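Local coordinates for surface presentation of antigens protein SpaK (Salmonella typhimurium, PDB 2FM8) that acts as a type III secretion chaperone, storing effectors such as SipA, SopA, SopE and SopE2 in the bacterial cytoplasm in a secretion-competent state, at residues E113-S116 and T117-N120; S62-V65 and L66-R69. All coordinates share one frame; numbering follows the deposited sequence.

Contact 1 of 2, residues E113-S116 and T117-N120; sequences EKFS and TALN
Asn-120 folds back over the turn of helix before it and touches Ser-116. Asn-120 CB lies 3.4 Å from the carbonyl O of Ser-116, and CG follows close by, because chi1 (-76°) sets CG beside the backbone N, which turns the amide back along the helix. At the tip, Asn-120 ND2 donates to Ser-116 O at 2.8 Å; the bond is bent, 142° at the hydrogen, and comes from above the carbonyl plane. The regular helical bond from Asn-120 N reaches Ser-116 O from the opposite face at 2.9 Å, gripping this carbonyl twice. ND2 also bonds to Ser-17 OG, while Asn-120 OD1 hydrogen-bonds to a polar side chain of the chain of another protein. Small Ser-116 suits a close helix approach: its OG bonds to Ser-17 OG and Ala-13 O. On another flank, Phe-115 CE2 packs 3.8 Å from Leu-119 CG, and both side chains rest on Ile-45 and Ile-54 of the sheet; Phe-115 also reaches Leu-9 and Val-10 of helix 6-17. Both side-chain pairs are i to i+4 contacts on one amphipathic helix, in the alpha+beta fold of type III secretion chaperones (helix, three strands, helix, two strands, helix).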
# COMPACT_ATOMS: atom_id res chain seq x y z
N GLU A 113 24.75 20.14 18.39
CA GLU A 113 24.09 21.11 17.51
C GLU A 113 23.53 20.41 16.28
O GLU A 113 22.39 20.67 15.87
CB GLU A 113 25.02 22.25 17.10
CG GLU A 113 25.29 23.22 18.24
CD GLU A 113 26.32 24.30 17.88
OE1 GLU A 113 26.54 25.18 18.75
OE2 GLU A 113 26.90 24.27 16.74
N LYS A 114 24.34 19.53 15.70
CA LYS A 114 23.94 18.73 14.55
C LYS A 114 22.79 17.75 14.92
O LYS A 114 21.81 17.63 14.18
CB LYS A 114 25.15 17.98 13.95
CG LYS A 114 26.01 18.80 12.92
CD LYS A 114 25.35 18.89 11.55
CE LYS A 114 26.15 19.74 10.49
NZ LYS A 114 25.61 19.59 9.05
N PHE A 115 22.90 17.07 16.06
CA PHE A 115 21.84 16.15 16.44
C PHE A 115 20.54 16.89 16.77
O PHE A 115 19.46 16.38 16.51
CB PHE A 115 22.26 15.20 17.56
CG PHE A 115 21.35 14.01 17.71
CD1 PHE A 115 21.13 13.15 16.64
CD2 PHE A 115 20.66 13.78 18.91
CE1 PHE A 115 20.28 12.06 16.76
CE2 PHE A 115 19.81 12.69 19.05
CZ PHE A 115 19.60 11.84 17.97
N SER A 116 20.66 18.09 17.35
CA SER A 116 19.53 18.97 17.62
C SER A 116 18.79 19.32 16.34
O SER A 116 17.58 19.35 16.34
CB SER A 116 19.98 20.25 18.33
OG SER A 116 18.88 21.00 18.83
N THR A 117 19.52 19.56 15.26
CA THR A 117 18.90 19.80 13.96
C THR A 117 18.03 18.62 13.52
O THR A 117 16.90 18.80 13.04
CB THR A 117 19.96 20.11 12.89
OG1 THR A 117 20.59 21.38 13.21
CG2 THR A 117 19.37 20.16 11.48
N ALA A 118 18.57 17.41 13.70
CA ALA A 118 17.83 16.21 13.39
C ALA A 118 16.60 16.04 14.28
O ALA A 118 15.54 15.69 13.79
CB ALA A 118 18.73 14.96 13.52
N LEU A 119 16.74 16.25 15.60
CA LEU A 119 15.61 16.06 16.50
C LEU A 119 14.48 17.07 16.30
O LEU A 119 13.30 16.73 16.37
CB LEU A 119 16.03 16.12 17.98
CG LEU A 119 16.74 14.94 18.61
CD1 LEU A 119 17.14 15.28 20.09
CD2 LEU A 119 15.91 13.71 18.57
N ASN A 120 14.85 18.34 16.09
CA ASN A 120 13.86 19.39 15.87
C ASN A 120 13.20 19.23 14.51
O ASN A 120 12.00 19.49 14.36
CB ASN A 120 14.52 20.75 16.00
CG ASN A 120 14.79 21.12 17.46
OD1 ASN A 120 13.86 21.41 18.22
ND2 ASN A 120 16.05 21.10 17.85

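Contact 2 of 2, residues S62-V65 and L66-R69; sequences SMVV and LQQR
Val-65 O is approached by two backbone donors of the following turn: Gln-68 N at 2.9 Å, from above the carbonyl plane, and Arg-69 N at 3.2 Å, a weak bond bent to 128°. Gln-67 N likewise bonds to Val-64 O, three residues back, at 3.0 Å. These three-residue steps tighten the turn, whereas Leu-66 N makes the regular four-residue bond to Ser-62 O at 2.9 Å. Outside the backbone, the methyl CG1 of Val-65 meets the aliphatic CD of Arg-69 at 3.8 Å. Chi1 of 178° carries this methyl away from its own backbone N, and the arginine, bent at chi2 (101°), passes obliquely across it. A long side chain suits this partly exposed place: its CD methylene lies on the valine, and the guanidinium runs past with its edge to the same methyl. Met-63 SD comes loosely, at 4.4 Å, to the Leu-66 methyl CD2, both residues being buried. Ser-62 OG, at the start of helix 62-78, bonds to Gly-59 O and Leu-98 N. Met-63, Val-64 and Gln-67 pack on the chain of another protein. Met-63 and Leu-66 both lean on Leu-98 of strand 97-103, while Leu-66 packs on Leu-74 and Gln-67 on Tyr-71 of the second subunit.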
# COMPACT_ATOMS: atom_id res chain seq x y z
N SER A 62 -4.13 5.37 12.93
CA SER A 62 -3.30 5.84 11.81
C SER A 62 -3.37 4.90 10.58
O SER A 62 -3.42 5.39 9.45
CB SER A 62 -1.83 6.06 12.25
OG SER A 62 -1.30 4.93 12.93
N MET A 63 -3.40 3.59 10.78
CA MET A 63 -3.40 2.68 9.62
C MET A 63 -4.71 2.79 8.83
O MET A 63 -4.72 2.76 7.61
CB MET A 63 -3.13 1.24 10.03
CG MET A 63 -1.69 0.99 10.54
SD MET A 63 -0.37 1.23 9.32
CE MET A 63 -0.71 -0.04 8.11
N VAL A 64 -5.82 2.94 9.53
CA VAL A 64 -7.12 3.16 8.91
C VAL A 64 -7.17 4.52 8.20
O VAL A 64 -7.58 4.61 7.04
CB VAL A 64 -8.24 3.02 9.96
CG1 VAL A 64 -9.56 3.61 9.48
CG2 VAL A 64 -8.38 1.54 10.34
N VAL A 65 -6.73 5.58 8.85
CA VAL A 65 -6.79 6.88 8.20
C VAL A 65 -5.89 6.88 6.97
O VAL A 65 -6.21 7.52 5.96
CB VAL A 65 -6.43 8.03 9.15
CG1 VAL A 65 -6.44 9.35 8.41
CG2 VAL A 65 -7.44 8.08 10.33
N LEU A 66 -4.78 6.14 7.04
CA LEU A 66 -3.88 5.97 5.89
C LEU A 66 -4.61 5.50 4.61
O LEU A 66 -4.22 5.87 3.50
CB LEU A 66 -2.73 5.06 6.25
CG LEU A 66 -1.56 4.92 5.25
CD1 LEU A 66 -0.84 6.23 4.96
CD2 LEU A 66 -0.59 3.91 5.78
N GLN A 67 -5.67 4.73 4.76
CA GLN A 67 -6.47 4.27 3.61
C GLN A 67 -7.03 5.42 2.76
O GLN A 67 -7.26 5.26 1.58
CB GLN A 67 -7.62 3.37 4.09
CG GLN A 67 -7.18 2.16 4.92
CD GLN A 67 -8.32 1.38 5.48
OE1 GLN A 67 -9.45 1.37 4.92
NE2 GLN A 67 -8.05 0.67 6.57
N GLN A 68 -7.26 6.57 3.38
CA GLN A 68 -7.79 7.73 2.69
C GLN A 68 -6.73 8.78 2.42
O GLN A 68 -6.96 9.64 1.60
CB GLN A 68 -8.90 8.38 3.54
CG GLN A 68 -10.24 7.68 3.48
CD GLN A 68 -11.25 8.31 4.46
OE1 GLN A 68 -11.07 9.46 4.91
NE2 GLN A 68 -12.30 7.57 4.79
N ARG A 69 -5.60 8.73 3.11
CA ARG A 69 -4.61 9.81 3.07
C ARG A 69 -3.25 9.42 2.54
O ARG A 69 -2.26 10.16 2.71
CB ARG A 69 -4.46 10.42 4.46
CG ARG A 69 -5.20 11.70 4.60
CD ARG A 69 -6.47 11.54 5.29
NE ARG A 69 -7.34 12.66 4.98
CZ ARG A 69 -8.21 13.21 5.85
NH1 ARG A 69 -8.34 12.74 7.13
NH2 ARG A 69 -8.96 14.25 5.42

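In the fold
Following the chain from the N terminus, helix 6-17 comes first, then strands 32-37, 43-48 and 51-57, and contact 2 follows in the opening turns of helix 62-78. Strands 90-94 and 97-103 complete the antiparallel sheet before contact 1 forms near the start of helix 112-132. Each contact joins adjoining segments of one helix and closes no long loop; the two stand in series, neither nested nor crossed. The centres of contact 1 and contact 2 are about 29 Å apart, and the two lie on opposite sides of the chain's centre. Contact 1 ties the last helix to the first and to the sheet, whereas contact 2 lies between strand 97-103 and the second subunit, packing on both; both contacts also touch the chain of another protein.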